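Local coordinates for hypothetical protein PH0435 (Pyrococcus horikoshii, PDB 2YV4), which is the C-terminal Sua5 domain of a protein that probably makes threonylcarbamoyl-AMP for tRNA modification, at residues 18-23 against 40-45; 35-40 against 62-67. One frame throughout, in Å; residues are numbered along the deposited sequence.

Contact 1: residues 18-23 against 40-45; sequences GKITEL and ESYNAD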
loop_
_atom_site.group_PDB
_atom_site.type_symbol
_atom_site.label_atom_id
_atom_site.label_comp_id
_atom_site.label_asym_id
_atom_site.label_seq_id
_atom_site.Cartn_x
_atom_site.Cartn_y
_atom_site.Cartn_z
ATOM N N GLY A 18 -9.641 -3.084 -7.458
ATOM C CA GLY A 18 -9.395 -3.968 -8.583
ATOM C C GLY A 18 -7.942 -3.940 -9.039
ATOM O O GLY A 18 -7.359 -4.975 -9.376
ATOM N N LYS A 19 -7.347 -2.752 -9.044
ATOM C CA LYS A 19 -5.959 -2.606 -9.464
ATOM C C LYS A 19 -5.013 -3.309 -8.488
ATOM O O LYS A 19 -4.106 -4.034 -8.906
ATOM C CB LYS A 19 -5.605 -1.120 -9.586
ATOM C CG LYS A 19 -4.143 -0.834 -9.948
ATOM C CD LYS A 19 -3.733 -1.439 -11.291
ATOM C CE LYS A 19 -4.502 -0.834 -12.455
ATOM N NZ LYS A 19 -3.997 -1.354 -13.761
ATOM N N ILE A 20 -5.224 -3.108 -7.189
ATOM C CA ILE A 20 -4.368 -3.756 -6.198
ATOM C C ILE A 20 -4.452 -5.280 -6.324
ATOM O O ILE A 20 -3.431 -5.969 -6.319
ATOM C CB ILE A 20 -4.748 -3.339 -4.754
ATOM C CG1 ILE A 20 -4.428 -1.855 -4.555
ATOM C CG2 ILE A 20 -3.974 -4.185 -3.739
ATOM C CD1 ILE A 20 -4.799 -1.311 -3.200
ATOM N N THR A 21 -5.670 -5.801 -6.441
ATOM C CA THR A 21 -5.868 -7.243 -6.582
ATOM C C THR A 21 -5.024 -7.754 -7.748
ATOM O O THR A 21 -4.347 -8.781 -7.641
ATOM C CB THR A 21 -7.342 -7.572 -6.861
ATOM O OG1 THR A 21 -8.153 -7.012 -5.822
ATOM C CG2 THR A 21 -7.555 -9.085 -6.915
ATOM N N GLU A 22 -5.064 -7.011 -8.852
ATOM C CA GLU A 22 -4.324 -7.345 -10.063
ATOM C C GLU A 22 -2.816 -7.345 -9.829
ATOM O O GLU A 22 -2.129 -8.300 -10.191
ATOM C CB GLU A 22 -4.668 -6.343 -11.173
ATOM C CG GLU A 22 -3.939 -6.573 -12.492
ATOM C CD GLU A 22 -4.047 -5.380 -13.436
ATOM O OE1 GLU A 22 -3.596 -5.489 -14.596
ATOM O OE2 GLU A 22 -4.577 -4.330 -13.018
ATOM N N LEU A 23 -2.305 -6.275 -9.224
ATOM C CA LEU A 23 -0.877 -6.153 -8.951
ATOM C C LEU A 23 -0.336 -7.250 -8.032
ATOM O O LEU A 23 0.753 -7.777 -8.264
ATOM C CB LEU A 23 -0.562 -4.778 -8.346
ATOM C CG LEU A 23 -0.548 -3.582 -9.301
ATOM C CD1 LEU A 23 -0.363 -2.295 -8.507
ATOM C CD2 LEU A 23 0.577 -3.746 -10.322
ATOM N N GLU A 40 -7.872 -3.693 3.095
ATOM C CA GLU A 40 -7.960 -5.155 3.073
ATOM C C GLU A 40 -6.708 -5.735 2.408
ATOM O O GLU A 40 -5.949 -5.011 1.773
ATOM C CB GLU A 40 -9.225 -5.629 2.353
ATOM C CG GLU A 40 -9.375 -5.145 0.928
ATOM C CD GLU A 40 -10.656 -5.645 0.294
ATOM O OE1 GLU A 40 -10.809 -6.876 0.165
ATOM O OE2 GLU A 40 -11.513 -4.812 -0.068
ATOM N N SER A 41 -6.505 -7.041 2.547
ATOM C CA SER A 41 -5.314 -7.696 2.014
ATOM C C SER A 41 -5.229 -7.916 0.518
ATOM O O SER A 41 -4.137 -7.872 -0.044
ATOM C CB SER A 41 -5.119 -9.050 2.690
ATOM O OG SER A 41 -6.004 -10.007 2.130
ATOM N N TYR A 42 -6.364 -8.172 -0.127
ATOM C CA TYR A 42 -6.366 -8.444 -1.562
ATOM C C TYR A 42 -5.501 -9.683 -1.762
ATOM O O TYR A 42 -4.909 -9.893 -2.824
ATOM C CB TYR A 42 -5.784 -7.261 -2.333
ATOM C CG TYR A 42 -6.506 -5.967 -2.061
ATOM C CD1 TYR A 42 -7.798 -5.749 -2.542
ATOM C CD2 TYR A 42 -5.909 -4.967 -1.296
ATOM C CE1 TYR A 42 -8.481 -4.557 -2.262
ATOM C CE2 TYR A 42 -6.574 -3.782 -1.011
ATOM C CZ TYR A 42 -7.858 -3.582 -1.493
ATOM O OH TYR A 42 -8.517 -2.417 -1.181
ATOM N N ASN A 43 -5.430 -10.492 -0.709
ATOM C CA ASN A 43 -4.659 -11.729 -0.698
ATOM C C ASN A 43 -3.150 -11.580 -0.846
ATOM O O ASN A 43 -2.487 -12.462 -1.404
ATOM C CB ASN A 43 -5.173 -12.687 -1.766
ATOM C CG ASN A 43 -5.717 -13.955 -1.172
ATOM O OD1 ASN A 43 -5.004 -14.681 -0.480
ATOM N ND2 ASN A 43 -6.994 -14.230 -1.422
ATOM N N ALA A 44 -2.606 -10.471 -0.360
ATOM C CA ALA A 44 -1.166 -10.275 -0.428
ATOM C C ALA A 44 -0.554 -11.257 0.572
ATOM O O ALA A 44 -1.282 -11.959 1.274
ATOM C CB ALA A 44 -0.810 -8.851 -0.049
ATOM N N ASP A 45 0.773 -11.316 0.631
ATOM C CA ASP A 45 1.453 -12.210 1.570
ATOM C C ASP A 45 1.437 -11.611 2.974
ATOM O O ASP A 45 1.542 -12.329 3.967
ATOM C CB ASP A 45 2.911 -12.425 1.160
ATOM C CG ASP A 45 3.045 -13.116 -0.172
ATOM O OD1 ASP A 45 2.497 -14.230 -0.322
ATOM O OD2 ASP A 45 3.697 -12.548 -1.066
HETATM O O HOH W 1 -4.708 -10.654 -5.417
#
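Tyr42, which packs its ring on Ile20, does so from a left-handed backbone (phi 60°, psi 26°), unusual for a residue other than glycine, asparagine or aspartate. It is the second residue of a type I' beta turn, Ser41 to Ala44, closed by Ala44 N donating to Ser41 O at 3.0 Å. The turn follows strand 34-38 in the parallel sheet of this alpha/beta fold and lies against helix 13-29 on one side of that sheet. Ile20 covers one face of the ring: its CB stands 4.1 Å from the ring centroid of Tyr42, 14° off the normal, a CH-pi contact. With CG2 anti to its backbone N, Ile20 sets that methyl over the ring at its rim, 3.2 Å from Tyr42 CD2, while its CD1 reaches farther along the ring to Tyr42 CE2 at 3.7 Å. The opposite face is covered near its rim by Glu40 CG, whose carboxylate goes on to a salt bridge with Lys17. Tyr42 OH hydrogen-bonds to Glu79 and Lys17. Replacing the tyrosine with an alanine would probably open a gap between Ile20 and Glu40 and deprive Glu79 OE1 and Lys17 of the hydroxyl. Back on the Ile20 side of the ring, Thr21 OG1, hydrogen-bonded to Lys17 O, approaches Tyr42 CD1 obliquely at 3.5 Å. One water spans the backbones, donating to Thr21 O at 2.9 Å and to Tyr42 O at 2.7 Å.

Contact 2: residues 35-40 against 62-67; sequences GVIGSE and FKALRY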
loop_
_atom_site.group_PDB
_atom_site.type_symbol
_atom_site.label_atom_id
_atom_site.label_comp_id
_atom_site.label_asym_id
_atom_site.label_seq_id
_atom_site.Cartn_x
_atom_site.Cartn_y
_atom_site.Cartn_z
ATOM N N GLY A 35 3.300 -7.095 0.175
ATOM C CA GLY A 35 2.526 -6.662 1.321
ATOM C C GLY A 35 1.613 -5.520 0.927
ATOM O O GLY A 35 1.925 -4.732 0.035
ATOM N N VAL A 36 0.460 -5.445 1.573
ATOM C CA VAL A 36 -0.478 -4.382 1.291
ATOM C C VAL A 36 -0.776 -3.609 2.562
ATOM O O VAL A 36 -1.019 -4.195 3.618
ATOM C CB VAL A 36 -1.811 -4.927 0.736
ATOM C CG1 VAL A 36 -2.901 -3.843 0.828
ATOM C CG2 VAL A 36 -1.627 -5.376 -0.710
ATOM N N ILE A 37 -0.718 -2.291 2.457
ATOM C CA ILE A 37 -1.068 -1.427 3.571
ATOM C C ILE A 37 -2.320 -0.761 3.012
ATOM O O ILE A 37 -2.233 0.105 2.140
ATOM C CB ILE A 37 0.002 -0.354 3.850
ATOM C CG1 ILE A 37 1.340 -1.016 4.183
ATOM C CG2 ILE A 37 -0.441 0.518 5.020
ATOM C CD1 ILE A 37 2.460 -0.015 4.453
ATOM N N GLY A 38 -3.487 -1.197 3.482
ATOM C CA GLY A 38 -4.726 -0.634 2.979
ATOM C C GLY A 38 -5.938 -0.996 3.815
ATOM O O GLY A 38 -5.827 -1.180 5.027
ATOM N N SER A 39 -7.094 -1.102 3.164
ATOM C CA SER A 39 -8.343 -1.427 3.849
ATOM C C SER A 39 -8.583 -2.938 3.930
ATOM O O SER A 39 -9.408 -3.400 4.723
ATOM C CB SER A 39 -9.518 -0.745 3.143
ATOM O OG SER A 39 -9.592 -1.141 1.784
ATOM N N GLU A 40 -7.872 -3.693 3.095
ATOM C CA GLU A 40 -7.960 -5.155 3.073
ATOM C C GLU A 40 -6.708 -5.735 2.408
ATOM O O GLU A 40 -5.949 -5.011 1.773
ATOM C CB GLU A 40 -9.225 -5.629 2.353
ATOM C CG GLU A 40 -9.375 -5.145 0.928
ATOM C CD GLU A 40 -10.656 -5.645 0.294
ATOM O OE1 GLU A 40 -10.809 -6.876 0.165
ATOM O OE2 GLU A 40 -11.513 -4.812 -0.068
ATOM N N PHE A 62 4.150 4.688 8.807
ATOM C CA PHE A 62 5.518 4.274 9.106
ATOM C C PHE A 62 5.577 3.024 9.984
ATOM O O PHE A 62 6.487 2.200 9.854
ATOM C CB PHE A 62 6.289 5.441 9.737
ATOM C CG PHE A 62 6.824 6.425 8.725
ATOM C CD1 PHE A 62 6.101 6.719 7.570
ATOM C CD2 PHE A 62 8.047 7.058 8.927
ATOM C CE1 PHE A 62 6.587 7.629 6.630
ATOM C CE2 PHE A 62 8.544 7.971 7.995
ATOM C CZ PHE A 62 7.811 8.257 6.842
ATOM N N LYS A 63 4.609 2.875 10.877
ATOM C CA LYS A 63 4.563 1.691 11.720
ATOM C C LYS A 63 4.292 0.502 10.795
ATOM O O LYS A 63 4.855 -0.580 10.965
ATOM C CB LYS A 63 3.443 1.820 12.758
ATOM C CG LYS A 63 3.237 0.578 13.609
ATOM C CD LYS A 63 2.279 0.847 14.762
ATOM C CE LYS A 63 2.063 -0.410 15.588
ATOM N NZ LYS A 63 3.355 -0.978 16.068
ATOM N N ALA A 64 3.435 0.723 9.801
ATOM C CA ALA A 64 3.084 -0.320 8.836
ATOM C C ALA A 64 4.299 -0.715 8.004
ATOM O O ALA A 64 4.572 -1.901 7.798
ATOM C CB ALA A 64 1.968 0.169 7.928
ATOM N N LEU A 65 5.025 0.284 7.519
ATOM C CA LEU A 65 6.213 0.030 6.709
ATOM C C LEU A 65 7.290 -0.720 7.505
ATOM O O LEU A 65 8.003 -1.561 6.958
ATOM C CB LEU A 65 6.764 1.350 6.166
ATOM C CG LEU A 65 5.880 2.040 5.117
ATOM C CD1 LEU A 65 6.325 3.478 4.905
ATOM C CD2 LEU A 65 5.939 1.249 3.817
ATOM N N ARG A 66 7.412 -0.423 8.794
ATOM C CA ARG A 66 8.410 -1.119 9.603
ATOM C C ARG A 66 8.002 -2.584 9.709
ATOM O O ARG A 66 8.847 -3.479 9.691
ATOM C CB ARG A 66 8.525 -0.494 10.997
ATOM C CG ARG A 66 9.037 0.935 10.977
ATOM C CD ARG A 66 9.379 1.436 12.370
ATOM N NE ARG A 66 9.502 2.891 12.396
ATOM C CZ ARG A 66 8.478 3.723 12.568
ATOM N NH1 ARG A 66 7.255 3.242 12.737
ATOM N NH2 ARG A 66 8.673 5.037 12.561
ATOM N N TYR A 67 6.698 -2.816 9.819
ATOM C CA TYR A 67 6.171 -4.174 9.903
ATOM C C TYR A 67 6.543 -4.926 8.628
ATOM O O TYR A 67 6.997 -6.072 8.676
ATOM C CB TYR A 67 4.646 -4.150 10.040
ATOM C CG TYR A 67 4.024 -5.524 10.035
ATOM C CD1 TYR A 67 3.988 -6.298 11.195
ATOM C CD2 TYR A 67 3.536 -6.082 8.851
ATOM C CE1 TYR A 67 3.493 -7.593 11.179
ATOM C CE2 TYR A 67 3.040 -7.376 8.821
ATOM C CZ TYR A 67 3.024 -8.131 9.987
ATOM O OH TYR A 67 2.574 -9.433 9.953
#
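Ile37 meets Ala64 and Leu65 through carbon alone, and it contributes more than half of the 120 Å² buried between the two segments. Ile37 CA is 6.8 Å from Ala64 CA, a close approach of strand to helix that the small methyl of alanine permits. That methyl meets the three carbons beyond CB of the isoleucine: Ala64 CB is 3.5 Å from Ile37 CD1, 3.8 Å from Ile37 CG2 and 4.0 Å from Ile37 CG1. CG1 of Ile37 lies beside its backbone N (chi1 -60°) and the chain then runs on extended, CD1 anti to CA (chi2 179°), which carries the terminal methyl up to the helix. There it also touches Leu65, whose CD2 comes to 3.8 Å from Ile37 CD1. The two side chains cross at about a right angle, and although the CB of Leu65 does not head for the strand, its branched end bends nearer.

Helix 54-70 is the connection of a beta-alpha-beta crossover: it leads from edge strand 46-49 to strand 75-81, and strand 34-38 lies between these two in the parallel sheet. Ile37 therefore comes from the strand that the crossover passes over. The neighbouring strands extend the same greasy layer. Val76 touches both Ile37 and Leu65, Phe48 lies against Ala64, and Leu50, in the loop beyond strand 46-49, adds to the cover of Ile37. Leu65 also touches Leu94, in a loop.

Contacts 1 and 2 lie on the two sides of one sheet, their centres about 13 Å apart, with strand 34-38 supplying one half of contact 2 and, through Val36, backing contact 1. Ile37 serves contact 2, while its neighbour Val36 turns to the other side: Val36 CG1 is 3.8 Å from Tyr42 CD2, and Val36 CG2 is 3.6 Å from Ala44 CB and 4.0 Å from Ile20 CG2. The segments run together through Glu40, common to both contacts. Just before it, Ser39 OG hydrogen-bonds to Glu79 and Lys17, the same two residues that hold the hydroxyl of Tyr42, so a polar cluster gathers by the loop between strand 34-38 and the turn.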